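Local coordinates for class II aldolase/adducin domain protein (PDB 3OCR), which is of unproven function, probably a class II aldolase-type lyase, with actin-filament binding a less certain possibility, at residues A117-H120 against D121-A124; L167-S170 against E171-L175; N214-I217 against A218-A222; A236-E239 against E240-K243. All coordinates share one frame; numbering follows the deposited sequence.

Contact 1: residues A117-H120 against D121-A124; sequences AARH and DLQA
Arg119 and Leu122 are the two ends of a type I beta turn, closed by a bond from Leu122 N to Arg119 O (3.1 Å). The turn follows directly on helix 110-118, Arg119 being the first residue to leave helical torsions. The same arginine then grips Asp121 side-on. Its NE meets OD1 of Asp121 at 2.9 Å and its NH2 meets OD2 at 2.7 Å, each oxygen offering its syn lone pair and both bonds running nearly straight. Guanidinium and carboxylate are almost coplanar, their planes 2° apart, so the two-nitrogen salt bridge lies flat. With CG of Asp121 between its own N and carbonyl carbon (chi1 55°), the carboxylate turns back toward the arginine, whose chain bends at chi2 and chi3. Leu122 CD1 covers one guanidinium face, toward its rim, 3.8 Å above the plane. The remaining nitrogen, NH1, donates to the carbonyl of Lys182, tying the turn to the loop after helix 169-179. Ala118 and Arg119 also pack on that helix, at Val176 and Leu179. Gln123 and Ala124, both facing Gly196 of strand 191-196, form a classic beta bulge that leads into strand 124-128, and Ala124 packs against helix 199-219.

Contact 2: residues L167-S170 against E171-L175; sequences LDLS and ERERL
Asp168 caps helix 169-179, the helix of a beta-alpha-beta unit between strands 157-160 and 184-187, by accepting from Glu171 N. This N-cap bond is 3.0 Å long from Glu171 N to Asp168 OD1, and the amide meets the oxygen nearly along its C-O bond. Asp168 CG sits between its own N and carbonyl carbon (chi1 73°), which brings the carboxylate over the first turn. A full capping box would return a bond from Asp168 N to the Glu171 side chain; here a water links the two instead, 2.9 Å from Glu171 OE1. The other oxygen, OE2, is held by His160. Leu167, just ahead of the cap, packs against the first turn, with CG trans to its N (chi1 -178°). Its CD1 presses on the carboxylate end of Glu171, 3.3 Å from CD, the two side chains crossing at about a right angle, while its CD2 meets CD2 of Leu175 at 3.7 Å. Arg172 CG packs on Leu167 CG, and the chain, extended to NE, carries the guanidinium past Leu167 O, which lies over one face near its rim without a hydrogen bond. Leu167 and Leu175 both reach Ile111 of helix 110-118. On the outer side Arg174 runs past Ser170 to a salt bridge with Glu163. A second water, 2.9 Å from Ser170 O, donates both to that carbonyl and to Glu173 OE1.

Contact 3: residues N214-I217 against A218-A222; sequences NIQI and AAQSA
Asn214 O, the first carbonyl here, takes a weak 3.4 Å bond from Ala218 N near the C-terminal end of helix 199-219; the Asn214 side-chain amide turns elsewhere, with ND2 donating to Asp132. Ile215 O is bound more firmly, by Ala219 N at 2.9 Å, and the Ala219 CB lies close to the same carbonyl. The Ile215 side chain points out to Ile134 of the second subunit. Gln216 contributes both backbone and side chain. Its O accepts from Gln220 N at 3.0 Å and is then lapped by the Gln220 side chain, whose CG lies 3.2 Å from it because chi1 of 81° folds the chain back over the helix. The two glutamine amides stand almost perpendicular, 84° apart, and do not bond to each other. Gln139 joins them instead, accepting from Gln216 NE2 and donating to Gln220 OE1. Leu144 N and Gly142 O fix the rest of the Gln216 amide, and Asn224 OD1 takes Gln220 NE2. Ile217 runs alongside Gln220, pointing the same way, its CD1 3.1 Å from Gln220 OE1. It also packs on Ser221 of the third subunit, while Ser221 here packs on Ile217 of the second, a reciprocity consistent with a cyclic tetramer. Ala219 O reaches Gln139 of the second subunit. Buried polar ends that each have a partner, alongside isoleucine and alanine packed on other subunits, imply a helix end whose amides are fixed in rotation at a junction of three subunits.

Contact 4: residues A236-E239 against E240-K243; sequences AKVE and EQAK
Lys237 and Gln241 form an i to i+4 side-chain pair on the surface of helix 232-243, on the side that meets the second subunit. Lys237 NZ donates to Gln241 OE1 at 3.0 Å, coming in tilted by 17° from the amide plane. The lysine chain leaves with CG trans to its backbone N and bends only at the end (chi4 -62°), so CG and CE both pass near the same oxygen, and the two side chains cross at a slant. NZ has a further partner: it donates to the Glu163 carbonyl of the second subunit, and Gln241 OE1 takes a weak bond from Ala166 N of that subunit. On the other end of the amide, Gln241 NE2 lies against Val238, 3.3 Å from CA, with CG2 also near. Val238 itself packs on Gly164 of the second subunit. The backbone bonds of the helix continue through both segments: Glu240 N bonds to Ala236 O (3.0 Å), Gln241 N to Lys237 O (2.9 Å), and Ala242 N to Val238 O (2.8 Å). The last, Lys243 N to Glu239 O, is the most bent, at 131°, and Lys243 N also makes a weak bond to Glu240 O as the helix ends. On a different side of the helix, Glu239 OE2 is held by Ser154 OG of its own chain. The arrangement is that of the last turns of a surface alpha-helix at a subunit interface, with one polar i to i+4 pair hydrogen-bonded to backbone atoms of the 163-166 loop of the second subunit, the Gln241 bond being weak.

Contacts 1 and 2 lie close together, about 17 Å between centres and about 7 Å between nearest atoms: contact 1 closes helix 110-118 and contact 2 starts helix 169-179, and the two helices pack together. Contact 3 lies across the chain's centre from contact 1, centres about 33 Å apart, and about 32 Å from the centre of contact 2. Contact 4 follows contact 3 along the chain, about 23 Å between centres, and both meet the second subunit. Glu163 connects distant parts: within one chain its carboxylate pairs with Arg174 of contact 2, while in the second subunit its carbonyl receives Lys237 of contact 4. The loop before contact 2 thus shares contact 4's interface.

Contact 1: residues A117-H120 against D121-A124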
loop_
_atom_site.group_PDB
_atom_site.type_symbol
_atom_site.label_atom_id
_atom_site.label_comp_id
_atom_site.label_asym_id
_atom_site.label_seq_id
_atom_site.Cartn_x
_atom_site.Cartn_y
_atom_site.Cartn_z
ATOM N N ALA A 117 -32.225 -13.892 11.958
ATOM C CA ALA A 117 -33.617 -14.247 12.193
ATOM C C ALA A 117 -34.264 -14.748 10.908
ATOM O O ALA A 117 -35.016 -15.732 10.916
ATOM C CB ALA A 117 -34.373 -13.053 12.743
ATOM N N ALA A 118 -33.963 -14.081 9.802
ATOM C CA ALA A 118 -34.568 -14.406 8.504
ATOM C C ALA A 118 -34.012 -15.661 7.847
ATOM O O ALA A 118 -34.687 -16.297 7.039
ATOM C CB ALA A 118 -34.427 -13.226 7.550
ATOM N N ARG A 119 -32.781 -16.013 8.191
ATOM C CA ARG A 119 -32.062 -17.062 7.491
ATOM C C ARG A 119 -31.376 -17.949 8.526
ATOM O O ARG A 119 -30.227 -17.724 8.883
ATOM C CB ARG A 119 -31.048 -16.421 6.532
ATOM C CG ARG A 119 -31.688 -15.679 5.337
ATOM C CD ARG A 119 -32.185 -16.700 4.325
ATOM N NE ARG A 119 -31.041 -17.534 3.966
ATOM C CZ ARG A 119 -30.159 -17.225 3.021
ATOM N NH1 ARG A 119 -30.324 -16.126 2.286
ATOM N NH2 ARG A 119 -29.121 -18.024 2.808
ATOM N N HIS A 120 -32.104 -18.952 9.018
ATOM C CA HIS A 120 -31.600 -19.868 10.054
ATOM C C HIS A 120 -30.440 -20.740 9.564
ATOM O O HIS A 120 -29.682 -21.300 10.364
ATOM C CB HIS A 120 -32.735 -20.747 10.604
ATOM C CG HIS A 120 -33.632 -20.028 11.563
ATOM N ND1 HIS A 120 -34.774 -20.594 12.086
ATOM C CD2 HIS A 120 -33.556 -18.779 12.087
ATOM C CE1 HIS A 120 -35.360 -19.729 12.893
ATOM N NE2 HIS A 120 -34.638 -18.620 12.916
ATOM N N ASP A 121 -30.303 -20.839 8.250
ATOM C CA ASP A 121 -29.202 -21.579 7.637
ATOM C C ASP A 121 -27.845 -20.877 7.805
ATOM O O ASP A 121 -26.789 -21.528 7.844
ATOM C CB ASP A 121 -29.506 -21.831 6.156
ATOM C CG ASP A 121 -29.806 -20.548 5.382
ATOM O OD1 ASP A 121 -30.807 -19.868 5.699
ATOM O OD2 ASP A 121 -29.042 -20.231 4.445
ATOM N N LEU A 122 -27.870 -19.551 7.921
ATOM C CA LEU A 122 -26.624 -18.791 8.033
ATOM C C LEU A 122 -26.170 -18.766 9.490
ATOM O O LEU A 122 -26.794 -18.127 10.339
ATOM C CB LEU A 122 -26.747 -17.397 7.423
ATOM C CG LEU A 122 -27.174 -17.354 5.941
ATOM C CD1 LEU A 122 -27.391 -15.908 5.505
ATOM C CD2 LEU A 122 -26.165 -18.070 4.987
ATOM N N GLN A 123 -25.113 -19.518 9.778
ATOM C CA GLN A 123 -24.576 -19.625 11.122
ATOM C C GLN A 123 -23.573 -18.493 11.407
ATOM O O GLN A 123 -23.113 -18.329 12.549
ATOM C CB GLN A 123 -23.888 -20.965 11.304
ATOM C CG GLN A 123 -24.809 -22.202 11.063
ATOM C CD GLN A 123 -25.954 -22.275 12.031
ATOM O OE1 GLN A 123 -27.119 -22.198 11.623
ATOM N NE2 GLN A 123 -25.649 -22.399 13.329
ATOM N N ALA A 124 -23.224 -17.721 10.381
ATOM C CA ALA A 124 -22.274 -16.617 10.568
ATOM C C ALA A 124 -22.591 -15.502 9.616
ATOM O O ALA A 124 -22.943 -15.770 8.470
ATOM C CB ALA A 124 -20.850 -17.077 10.377
#

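Contact 2: residues L167-S170 against E171-L175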
loop_
_atom_site.group_PDB
_atom_site.type_symbol
_atom_site.label_atom_id
_atom_site.label_comp_id
_atom_site.label_asym_id
_atom_site.label_seq_id
_atom_site.Cartn_x
_atom_site.Cartn_y
_atom_site.Cartn_z
ATOM N N LEU A 167 -30.706 1.131 11.057
ATOM C CA LEU A 167 -31.522 0.228 10.281
ATOM C C LEU A 167 -32.919 0.144 10.925
ATOM O O LEU A 167 -33.126 -0.602 11.883
ATOM C CB LEU A 167 -30.822 -1.131 10.222
ATOM C CG LEU A 167 -31.385 -2.322 9.442
ATOM C CD1 LEU A 167 -31.679 -1.987 7.995
ATOM C CD2 LEU A 167 -30.386 -3.460 9.517
ATOM N N ASP A 168 -33.853 0.951 10.421
ATOM C CA ASP A 168 -35.230 0.914 10.911
ATOM C C ASP A 168 -35.969 -0.257 10.280
ATOM O O ASP A 168 -35.453 -0.914 9.371
ATOM C CB ASP A 168 -35.983 2.261 10.739
ATOM C CG ASP A 168 -36.384 2.582 9.278
ATOM O OD1 ASP A 168 -36.795 1.680 8.503
ATOM O OD2 ASP A 168 -36.321 3.782 8.917
ATOM N N LEU A 169 -37.170 -0.503 10.785
ATOM C CA LEU A 169 -37.994 -1.640 10.411
ATOM C C LEU A 169 -38.282 -1.700 8.918
ATOM O O LEU A 169 -38.211 -2.767 8.319
ATOM C CB LEU A 169 -39.310 -1.565 11.183
ATOM C CG LEU A 169 -40.168 -2.821 11.280
ATOM C CD1 LEU A 169 -39.453 -3.935 12.056
ATOM C CD2 LEU A 169 -41.463 -2.423 11.947
ATOM N N SER A 170 -38.611 -0.551 8.333
ATOM C CA SER A 170 -38.849 -0.436 6.899
ATOM C C SER A 170 -37.622 -0.923 6.105
ATOM O O SER A 170 -37.760 -1.722 5.176
ATOM C CB SER A 170 -39.183 1.012 6.545
ATOM O OG SER A 170 -40.180 1.082 5.544
ATOM N N GLU A 171 -36.429 -0.465 6.492
ATOM C CA GLU A 171 -35.199 -0.926 5.857
ATOM C C GLU A 171 -34.839 -2.379 6.186
ATOM O O GLU A 171 -34.342 -3.079 5.313
ATOM C CB GLU A 171 -33.999 -0.020 6.164
ATOM C CG GLU A 171 -32.803 -0.324 5.222
ATOM C CD GLU A 171 -31.497 0.335 5.622
ATOM O OE1 GLU A 171 -31.492 1.171 6.573
ATOM O OE2 GLU A 171 -30.466 0.000 4.979
ATOM N N ARG A 172 -35.055 -2.816 7.432
ATOM C CA ARG A 172 -34.808 -4.217 7.809
ATOM C C ARG A 172 -35.548 -5.179 6.862
ATOM O O ARG A 172 -34.993 -6.184 6.439
ATOM C CB ARG A 172 -35.298 -4.513 9.224
ATOM C CG ARG A 172 -34.328 -4.345 10.391
ATOM C CD ARG A 172 -35.120 -4.719 11.677
ATOM N NE ARG A 172 -34.594 -4.166 12.926
ATOM C CZ ARG A 172 -34.986 -3.012 13.474
ATOM N NH1 ARG A 172 -35.898 -2.255 12.880
ATOM N NH2 ARG A 172 -34.447 -2.604 14.619
ATOM N N GLU A 173 -36.803 -4.858 6.557
ATOM C CA GLU A 173 -37.617 -5.671 5.656
ATOM C C GLU A 173 -36.978 -5.732 4.264
ATOM O O GLU A 173 -36.852 -6.813 3.684
ATOM C CB GLU A 173 -39.051 -5.126 5.546
ATOM C CG GLU A 173 -39.822 -4.996 6.858
ATOM C CD GLU A 173 -40.939 -3.921 6.811
ATOM O OE1 GLU A 173 -41.066 -3.185 5.799
ATOM O OE2 GLU A 173 -41.698 -3.800 7.797
ATOM N N ARG A 174 -36.578 -4.570 3.741
ATOM C CA ARG A 174 -35.986 -4.479 2.406
ATOM C C ARG A 174 -34.648 -5.206 2.339
ATOM O O ARG A 174 -34.326 -5.827 1.318
ATOM C CB ARG A 174 -35.837 -3.017 1.978
ATOM C CG ARG A 174 -37.116 -2.397 1.391
ATOM C CD ARG A 174 -36.845 -1.009 0.801
ATOM N NE ARG A 174 -36.634 -0.016 1.859
ATOM C CZ ARG A 174 -37.516 0.903 2.237
ATOM N NH1 ARG A 174 -38.704 1.005 1.638
ATOM N NH2 ARG A 174 -37.204 1.739 3.220
ATOM N N LEU A 175 -33.890 -5.152 3.437
ATOM C CA LEU A 175 -32.579 -5.800 3.516
ATOM C C LEU A 175 -32.715 -7.310 3.346
ATOM O O LEU A 175 -31.930 -7.930 2.610
ATOM C CB LEU A 175 -31.904 -5.476 4.846
ATOM C CG LEU A 175 -30.611 -6.162 5.253
ATOM C CD1 LEU A 175 -29.421 -5.609 4.462
ATOM C CD2 LEU A 175 -30.400 -5.923 6.749
HETATM O O HOH W 1 -33.515 2.762 7.834
HETATM O O HOH W 2 -40.150 -2.404 3.601
#

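Contact 3: residues N214-I217 against A218-A222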
loop_
_atom_site.group_PDB
_atom_site.type_symbol
_atom_site.label_atom_id
_atom_site.label_comp_id
_atom_site.label_asym_id
_atom_site.label_seq_id
_atom_site.Cartn_x
_atom_site.Cartn_y
_atom_site.Cartn_z
ATOM N N ASN A 214 -10.345 -5.584 -4.589
ATOM C CA ASN A 214 -8.999 -5.040 -4.788
ATOM C C ASN A 214 -8.619 -4.975 -6.285
ATOM O O ASN A 214 -8.045 -3.989 -6.789
ATOM C CB ASN A 214 -7.927 -5.931 -4.129
ATOM C CG ASN A 214 -8.061 -6.073 -2.613
ATOM O OD1 ASN A 214 -7.683 -7.123 -2.066
ATOM N ND2 ASN A 214 -8.490 -5.015 -1.918
ATOM N N ILE A 215 -8.891 -6.068 -6.969
ATOM C CA ILE A 215 -8.473 -6.257 -8.310
ATOM C C ILE A 215 -9.303 -5.282 -9.172
ATOM O O ILE A 215 -8.771 -4.682 -10.102
ATOM C CB ILE A 215 -8.776 -7.723 -8.785
ATOM C CG1 ILE A 215 -7.774 -8.722 -8.210
ATOM C CG2 ILE A 215 -8.796 -7.784 -10.316
ATOM C CD1 ILE A 215 -8.335 -10.165 -8.187
ATOM N N GLN A 216 -10.578 -5.120 -8.849
ATOM C CA GLN A 216 -11.464 -4.245 -9.711
ATOM C C GLN A 216 -10.998 -2.779 -9.722
ATOM O O GLN A 216 -11.034 -2.096 -10.764
ATOM C CB GLN A 216 -12.888 -4.223 -9.192
ATOM C CG GLN A 216 -13.836 -3.272 -10.110
ATOM C CD GLN A 216 -15.315 -3.559 -9.894
ATOM O OE1 GLN A 216 -15.732 -4.717 -9.865
ATOM N NE2 GLN A 216 -16.109 -2.515 -9.732
ATOM N N ILE A 217 -10.625 -2.297 -8.542
ATOM C CA ILE A 217 -10.220 -0.911 -8.359
ATOM C C ILE A 217 -8.960 -0.641 -9.213
ATOM O O ILE A 217 -8.907 0.360 -9.920
ATOM C CB ILE A 217 -9.965 -0.564 -6.859
ATOM C CG1 ILE A 217 -11.262 -0.654 -6.037
ATOM C CG2 ILE A 217 -9.361 0.877 -6.690
ATOM C CD1 ILE A 217 -12.499 -0.025 -6.723
ATOM N N ALA A 218 -7.999 -1.568 -9.175
ATOM C CA ALA A 218 -6.797 -1.484 -10.071
ATOM C C ALA A 218 -7.172 -1.572 -11.557
ATOM O O ALA A 218 -6.762 -0.707 -12.381
ATOM C CB ALA A 218 -5.797 -2.564 -9.714
ATOM N N ALA A 219 -7.966 -2.592 -11.901
ATOM C CA ALA A 219 -8.344 -2.887 -13.308
ATOM C C ALA A 219 -8.952 -1.698 -14.013
ATOM O O ALA A 219 -8.633 -1.391 -15.198
ATOM C CB ALA A 219 -9.334 -4.100 -13.360
ATOM N N GLN A 220 -9.818 -1.014 -13.277
ATOM C CA GLN A 220 -10.616 0.072 -13.842
ATOM C C GLN A 220 -9.913 1.462 -13.788
ATOM O O GLN A 220 -10.522 2.491 -14.144
ATOM C CB GLN A 220 -11.998 0.097 -13.165
ATOM C CG GLN A 220 -11.977 0.794 -11.812
ATOM C CD GLN A 220 -13.218 0.507 -10.946
ATOM O OE1 GLN A 220 -13.126 0.579 -9.720
ATOM N NE2 GLN A 220 -14.365 0.212 -11.572
ATOM N N SER A 221 -8.647 1.511 -13.376
ATOM C CA SER A 221 -7.949 2.810 -13.229
ATOM C C SER A 221 -7.950 3.720 -14.473
ATOM O O SER A 221 -7.840 4.940 -14.347
ATOM C CB SER A 221 -6.526 2.599 -12.766
ATOM O OG SER A 221 -6.535 1.716 -11.684
ATOM N N ALA A 222 -8.052 3.135 -15.663
ATOM C CA ALA A 222 -8.246 3.963 -16.877
ATOM C C ALA A 222 -9.674 4.067 -17.340
ATOM O O ALA A 222 -9.917 4.545 -18.450
ATOM C CB ALA A 222 -7.340 3.513 -18.040
#

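Contact 4: residues A236-E239 against E240-K243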
loop_
_atom_site.group_PDB
_atom_site.type_symbol
_atom_site.label_atom_id
_atom_site.label_comp_id
_atom_site.label_asym_id
_atom_site.label_seq_id
_atom_site.Cartn_x
_atom_site.Cartn_y
_atom_site.Cartn_z
ATOM N N ALA A 236 -21.006 -17.844 -17.626
ATOM C CA ALA A 236 -21.918 -18.974 -17.320
ATOM C C ALA A 236 -21.204 -20.257 -16.909
ATOM O O ALA A 236 -21.595 -20.889 -15.927
ATOM C CB ALA A 236 -22.833 -19.253 -18.475
ATOM N N LYS A 237 -20.164 -20.616 -17.657
ATOM C CA LYS A 237 -19.292 -21.741 -17.313
ATOM C C LYS A 237 -18.683 -21.598 -15.910
ATOM O O LYS A 237 -18.690 -22.546 -15.132
ATOM C CB LYS A 237 -18.200 -21.938 -18.388
ATOM C CG LYS A 237 -17.227 -23.133 -18.144
ATOM C CD LYS A 237 -16.650 -23.751 -19.456
ATOM C CE LYS A 237 -15.245 -24.433 -19.274
ATOM N NZ LYS A 237 -14.079 -23.494 -18.826
ATOM N N VAL A 238 -18.153 -20.422 -15.590
ATOM C CA VAL A 238 -17.549 -20.211 -14.280
ATOM C C VAL A 238 -18.599 -20.332 -13.172
ATOM O O VAL A 238 -18.306 -20.856 -12.070
ATOM C CB VAL A 238 -16.766 -18.889 -14.214
ATOM C CG1 VAL A 238 -16.271 -18.605 -12.770
ATOM C CG2 VAL A 238 -15.570 -18.943 -15.178
ATOM N N GLU A 239 -19.817 -19.871 -13.476
ATOM C CA GLU A 239 -20.956 -19.980 -12.563
ATOM C C GLU A 239 -21.222 -21.446 -12.244
ATOM O O GLU A 239 -21.465 -21.791 -11.098
ATOM C CB GLU A 239 -22.232 -19.361 -13.158
ATOM C CG GLU A 239 -22.207 -17.852 -13.309
ATOM C CD GLU A 239 -23.569 -17.262 -13.674
ATOM O OE1 GLU A 239 -24.605 -17.943 -13.509
ATOM O OE2 GLU A 239 -23.601 -16.097 -14.115
ATOM N N GLU A 240 -21.171 -22.298 -13.269
ATOM C CA GLU A 240 -21.386 -23.732 -13.084
ATOM C C GLU A 240 -20.218 -24.353 -12.305
ATOM O O GLU A 240 -20.433 -25.121 -11.374
ATOM C CB GLU A 240 -21.616 -24.419 -14.432
ATOM C CG GLU A 240 -22.181 -25.833 -14.335
ATOM C CD GLU A 240 -23.539 -25.915 -13.650
ATOM O OE1 GLU A 240 -24.257 -24.882 -13.586
ATOM O OE2 GLU A 240 -23.891 -27.025 -13.183
ATOM N N GLN A 241 -18.996 -23.976 -12.671
ATOM C CA GLN A 241 -17.773 -24.397 -11.973
ATOM C C GLN A 241 -17.757 -24.021 -10.484
ATOM O O GLN A 241 -17.261 -24.784 -9.651
ATOM C CB GLN A 241 -16.538 -23.818 -12.688
ATOM C CG GLN A 241 -16.160 -24.564 -13.990
ATOM C CD GLN A 241 -15.330 -23.740 -14.986
ATOM O OE1 GLN A 241 -14.901 -24.265 -16.017
ATOM N NE2 GLN A 241 -15.116 -22.454 -14.690
ATOM N N ALA A 242 -18.297 -22.844 -10.155
ATOM C CA ALA A 242 -18.381 -22.395 -8.758
ATOM C C ALA A 242 -19.629 -22.910 -8.027
ATOM O O ALA A 242 -19.633 -22.949 -6.804
ATOM C CB ALA A 242 -18.278 -20.865 -8.660
ATOM N N LYS A 243 -20.671 -23.283 -8.781
ATOM C CA LYS A 243 -21.935 -23.846 -8.240
ATOM C C LYS A 243 -21.732 -25.209 -7.573
ATOM O O LYS A 243 -22.444 -25.569 -6.638
ATOM C CB LYS A 243 -23.022 -23.913 -9.328
ATOM C CG LYS A 243 -24.100 -24.989 -9.154
ATOM C CD LYS A 243 -25.255 -24.761 -10.129
ATOM C CE LYS A 243 -25.676 -26.050 -10.843
ATOM N NZ LYS A 243 -26.309 -27.076 -9.958
#